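Local coordinates for peroxidase (Cellulomonas bogoriensis 69B4 = DSM 16987, PDB 6QZO), which binds heme b and, as a member of the DyP-type peroxidase family, probably uses hydrogen peroxide to oxidise its substrates, at residues 26-40 / 93-105. Sequence-based numbering, arbitrary orientation.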
loop_
_atom_site.group_PDB
_atom_site.type_symbol
_atom_site.label_atom_id
_atom_site.label_comp_id
_atom_site.label_asym_id
_atom_site.label_seq_id
_atom_site.Cartn_x
_atom_site.Cartn_y
_atom_site.Cartn_z
ATOM N N GLY A 26 -14.939 9.345 3.115
ATOM C CA GLY A 26 -14.397 10.051 1.937
ATOM C C GLY A 26 -14.648 11.556 1.976
ATOM O O GLY A 26 -13.847 12.305 1.380
ATOM N N ASP A 27 -15.711 11.991 2.656
ATOM C CA ASP A 27 -16.190 13.400 2.673
ATOM C C ASP A 27 -15.445 14.219 3.734
ATOM O O ASP A 27 -15.583 15.456 3.730
ATOM C CB ASP A 27 -17.690 13.456 2.960
ATOM C CG ASP A 27 -18.519 12.554 2.053
ATOM O OD1 ASP A 27 -18.327 12.638 0.839
ATOM O OD2 ASP A 27 -19.346 11.773 2.576
ATOM N N VAL A 28 -14.700 13.561 4.628
ATOM C CA VAL A 28 -14.097 14.242 5.805
ATOM C C VAL A 28 -13.012 15.206 5.303
ATOM O O VAL A 28 -12.112 14.758 4.573
ATOM C CB VAL A 28 -13.564 13.235 6.837
ATOM C CG1 VAL A 28 -12.753 13.925 7.921
ATOM C CG2 VAL A 28 -14.684 12.424 7.463
ATOM N N VAL A 29 -13.137 16.481 5.669
ATOM C CA VAL A 29 -12.119 17.561 5.489
ATOM C C VAL A 29 -11.483 17.853 6.854
ATOM O O VAL A 29 -12.228 18.228 7.793
ATOM C CB VAL A 29 -12.779 18.833 4.917
ATOM C CG1 VAL A 29 -11.827 20.031 4.901
ATOM C CG2 VAL A 29 -13.359 18.592 3.530
ATOM N N VAL A 30 -10.169 17.683 6.972
ATOM C CA VAL A 30 -9.382 18.140 8.152
ATOM C C VAL A 30 -8.807 19.508 7.818
ATOM O O VAL A 30 -8.040 19.614 6.861
ATOM C CB VAL A 30 -8.260 17.165 8.531
ATOM C CG1 VAL A 30 -7.320 17.774 9.577
ATOM C CG2 VAL A 30 -8.814 15.810 8.977
ATOM N N PRO A 31 -9.129 20.576 8.599
ATOM C CA PRO A 31 -8.652 21.918 8.281
ATOM C C PRO A 31 -7.119 21.927 8.273
ATOM O O PRO A 31 -6.515 21.346 9.175
ATOM C CB PRO A 31 -9.226 22.818 9.390
ATOM C CG PRO A 31 -10.418 22.018 9.904
ATOM C CD PRO A 31 -9.984 20.566 9.797
ATOM N N CYS A 32 -6.529 22.535 7.249
ATOM C CA CYS A 32 -5.061 22.659 7.095
ATOM C C CYS A 32 -4.552 23.942 7.789
ATOM O O CYS A 32 -3.336 24.026 8.011
ATOM C CB CYS A 32 -4.694 22.656 5.616
ATOM S SG CYS A 32 -5.371 24.068 4.703
ATOM N N HIS A 33 -5.459 24.861 8.145
ATOM C CA HIS A 33 -5.159 26.128 8.860
ATOM C C HIS A 33 -5.340 25.970 10.371
ATOM O O HIS A 33 -6.328 25.330 10.801
ATOM C CB HIS A 33 -6.051 27.275 8.363
ATOM C CG HIS A 33 -5.863 27.578 6.918
ATOM N ND1 HIS A 33 -6.917 27.569 6.027
ATOM C CD2 HIS A 33 -4.758 27.852 6.203
ATOM C CE1 HIS A 33 -6.470 27.846 4.821
ATOM N NE2 HIS A 33 -5.142 28.029 4.900
ATOM N N GLY A 34 -4.431 26.565 11.135
ATOM C CA GLY A 34 -4.543 26.693 12.599
ATOM C C GLY A 34 -3.235 27.187 13.197
ATOM O O GLY A 34 -2.301 27.453 12.425
ATOM N N GLU A 35 -3.192 27.316 14.525
ATOM C CA GLU A 35 -1.974 27.540 15.346
ATOM C C GLU A 35 -0.890 26.545 14.902
ATOM O O GLU A 35 0.280 26.955 14.799
ATOM C CB GLU A 35 -2.329 27.410 16.840
ATOM C CG GLU A 35 -1.207 27.818 17.785
ATOM C CD GLU A 35 -1.598 28.030 19.241
ATOM O OE1 GLU A 35 -2.702 27.633 19.620
ATOM O OE2 GLU A 35 -0.731 28.466 20.023
ATOM N N HIS A 36 -1.256 25.291 14.629
ATOM C CA HIS A 36 -0.292 24.214 14.258
ATOM C C HIS A 36 -0.631 23.641 12.884
ATOM O O HIS A 36 -1.785 23.794 12.447
ATOM C CB HIS A 36 -0.302 23.104 15.311
ATOM C CG HIS A 36 -0.379 23.588 16.723
ATOM N ND1 HIS A 36 0.706 24.137 17.376
ATOM C CD2 HIS A 36 -1.393 23.567 17.617
ATOM C CE1 HIS A 36 0.363 24.435 18.615
ATOM N NE2 HIS A 36 -0.928 24.099 18.786
ATOM N N GLN A 37 0.334 22.990 12.237
ATOM C CA GLN A 37 0.090 22.162 11.026
ATOM C C GLN A 37 -0.793 20.978 11.438
ATOM O O GLN A 37 -0.645 20.496 12.566
ATOM C CB GLN A 37 1.396 21.653 10.416
ATOM C CG GLN A 37 2.233 22.733 9.738
ATOM C CD GLN A 37 3.317 22.163 8.858
ATOM O OE1 GLN A 37 3.052 21.666 7.765
ATOM N NE2 GLN A 37 4.551 22.237 9.331
ATOM N N ALA A 38 -1.700 20.541 10.566
ATOM C CA ALA A 38 -2.498 19.312 10.769
ATOM C C ALA A 38 -1.578 18.117 10.510
ATOM O O ALA A 38 -0.476 18.334 9.960
ATOM C CB ALA A 38 -3.689 19.320 9.847
ATOM N N GLY A 39 -1.999 16.917 10.905
ATOM C CA GLY A 39 -1.272 15.670 10.610
ATOM C C GLY A 39 -0.319 15.296 11.717
ATOM O O GLY A 39 0.495 14.386 11.501
ATOM N N ILE A 40 -0.431 15.972 12.868
ATOM C CA ILE A 40 0.421 15.743 14.071
ATOM C C ILE A 40 -0.475 15.279 15.219
ATOM O O ILE A 40 -0.316 14.103 15.633
ATOM C CB ILE A 40 1.254 16.991 14.400
ATOM C CG1 ILE A 40 2.133 17.379 13.206
ATOM C CG2 ILE A 40 2.089 16.769 15.641
ATOM C CD1 ILE A 40 2.654 18.804 13.261
ATOM N N ALA A 93 -8.954 14.087 -7.137
ATOM C CA ALA A 93 -8.807 15.044 -6.012
ATOM C C ALA A 93 -10.124 15.229 -5.256
ATOM O O ALA A 93 -10.076 15.707 -4.141
ATOM C CB ALA A 93 -8.309 16.373 -6.522
ATOM N N LEU A 94 -11.262 14.865 -5.845
ATOM C CA LEU A 94 -12.595 15.293 -5.375
ATOM C C LEU A 94 -12.940 14.636 -4.043
ATOM O O LEU A 94 -13.862 15.142 -3.372
ATOM C CB LEU A 94 -13.634 14.964 -6.446
ATOM C CG LEU A 94 -13.427 15.676 -7.775
ATOM C CD1 LEU A 94 -14.620 15.470 -8.691
ATOM C CD2 LEU A 94 -13.178 17.167 -7.575
ATOM N N VAL A 95 -12.246 13.561 -3.654
ATOM C CA VAL A 95 -12.523 12.825 -2.391
ATOM C C VAL A 95 -11.379 13.110 -1.428
ATOM O O VAL A 95 -10.312 12.510 -1.543
ATOM C CB VAL A 95 -12.713 11.323 -2.649
ATOM C CG1 VAL A 95 -12.911 10.528 -1.358
ATOM C CG2 VAL A 95 -13.867 11.074 -3.608
ATOM N N PRO A 96 -11.546 14.056 -0.473
ATOM C CA PRO A 96 -10.447 14.462 0.403
ATOM C C PRO A 96 -10.017 13.363 1.386
ATOM O O PRO A 96 -8.855 13.297 1.668
ATOM C CB PRO A 96 -10.990 15.708 1.119
ATOM C CG PRO A 96 -12.480 15.509 1.106
ATOM C CD PRO A 96 -12.779 14.819 -0.212
ATOM N N ALA A 97 -10.956 12.574 1.910
ATOM C CA ALA A 97 -10.665 11.395 2.761
ATOM C C ALA A 97 -9.703 11.771 3.908
ATOM O O ALA A 97 -8.712 11.036 4.129
ATOM C CB ALA A 97 -10.077 10.299 1.903
ATOM N N ALA A 98 -9.989 12.866 4.614
ATOM C CA ALA A 98 -9.224 13.364 5.785
ATOM C C ALA A 98 -7.763 13.668 5.414
ATOM O O ALA A 98 -6.910 13.598 6.304
ATOM C CB ALA A 98 -9.318 12.363 6.909
ATOM N N LEU A 99 -7.482 14.017 4.156
ATOM C CA LEU A 99 -6.094 14.289 3.692
ATOM C C LEU A 99 -5.459 15.347 4.603
ATOM O O LEU A 99 -6.120 16.375 4.836
ATOM C CB LEU A 99 -6.098 14.792 2.248
ATOM C CG LEU A 99 -4.719 15.077 1.649
ATOM C CD1 LEU A 99 -3.860 13.827 1.644
ATOM C CD2 LEU A 99 -4.863 15.620 0.227
ATOM N N THR A 100 -4.232 15.080 5.073
ATOM C CA THR A 100 -3.302 16.072 5.668
ATOM C C THR A 100 -1.952 15.987 4.953
ATOM O O THR A 100 -1.595 14.885 4.481
ATOM C CB THR A 100 -3.085 15.850 7.173
ATOM O OG1 THR A 100 -2.503 14.564 7.403
ATOM C CG2 THR A 100 -4.358 15.981 7.975
ATOM N N VAL A 101 -1.266 17.124 4.852
ATOM C CA VAL A 101 0.154 17.237 4.427
ATOM C C VAL A 101 0.854 17.990 5.543
ATOM O O VAL A 101 0.348 19.080 5.896
ATOM C CB VAL A 101 0.304 17.970 3.081
ATOM C CG1 VAL A 101 1.760 18.043 2.621
ATOM C CG2 VAL A 101 -0.555 17.318 2.010
ATOM N N THR A 102 1.898 17.407 6.124
ATOM C CA THR A 102 2.744 18.038 7.167
ATOM C C THR A 102 4.118 18.269 6.543
ATOM O O THR A 102 4.680 17.278 5.997
ATOM C CB THR A 102 2.816 17.153 8.416
ATOM O OG1 THR A 102 1.489 16.746 8.789
ATOM C CG2 THR A 102 3.501 17.837 9.575
ATOM N N VAL A 103 4.598 19.520 6.562
ATOM C CA VAL A 103 5.896 19.919 5.940
ATOM C C VAL A 103 6.950 20.016 7.039
ATOM O O VAL A 103 6.711 20.715 8.042
ATOM C CB VAL A 103 5.776 21.262 5.194
ATOM C CG1 VAL A 103 7.045 21.603 4.430
ATOM C CG2 VAL A 103 4.575 21.264 4.267
ATOM N N GLY A 104 8.077 19.341 6.834
ATOM C CA GLY A 104 9.242 19.383 7.736
ATOM C C GLY A 104 10.460 19.812 6.951
ATOM O O GLY A 104 10.563 19.450 5.748
ATOM N N PHE A 105 11.342 20.563 7.599
ATOM C CA PHE A 105 12.587 21.094 6.997
ATOM C C PHE A 105 13.781 20.380 7.623
ATOM O O PHE A 105 13.873 20.328 8.857
ATOM C CB PHE A 105 12.731 22.598 7.225
ATOM C CG PHE A 105 11.568 23.450 6.790
ATOM C CD1 PHE A 105 10.746 23.063 5.739
ATOM C CD2 PHE A 105 11.344 24.679 7.405
ATOM C CE1 PHE A 105 9.696 23.882 5.340
ATOM C CE2 PHE A 105 10.301 25.490 6.994
ATOM C CZ PHE A 105 9.474 25.089 5.968
HETATM O O HOH W 1 -5.698 18.878 6.135
#
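Q37 reaches the backbone of V103 with both ends of its side-chain amide. Its CB points at strand 100-105; CG lies beside the backbone N (chi1 -71°), and the chain then runs out extended, bringing CD to face V103 N and V103 O. There Q37 OE1 accepts an almost straight bond from V103 N (2.9 Å, N-H...O 175°). Q37 NE2 donates to V103 O (2.9 Å), meeting a lone pair in the carbonyl plane. The amide thus takes the place of a neighbouring strand at 100-105, an outermost strand of its four-stranded antiparallel sheet within this chain; the strand's T100 and T102 pair through their backbones with 143-149 instead. NE2 also bonds P367 O, which helps fix the rotation of the amide.

One residue after Q37, A38 O accepts from T102 OG1 (2.8 Å), which lies in the carbonyl plane on a lone pair, while T102 CG2 packs crosswise against CG1 and CD1 of I40. G39, with positive phi, lays its CA over T100 and T102, 3.6 Å from T100 OG1. T100 CG2 packs against V30 CG1 and A38 CB, the three methyls forming a triangle. Toward the turn, a water donates to both V30 O and L99 O, bridging the two segments.

At the other end, the type I' turn 96-99 meets the N-terminal residues: A97 N bonds G26 O from above the carbonyl plane, and A98 N bonds V28 O (2.8 Å). A98 CB touches both V28 CG1 (3.9 Å) and V30 CG2, and P96 CG touches V29 CG2.

The contact joins the irregular N-terminal segment to the edge of the ferredoxin-like N-terminal half. Uncharged amide, hydroxyl and peptide groups satisfy one another here, so its hydrogen bonding should depend little on ionisation.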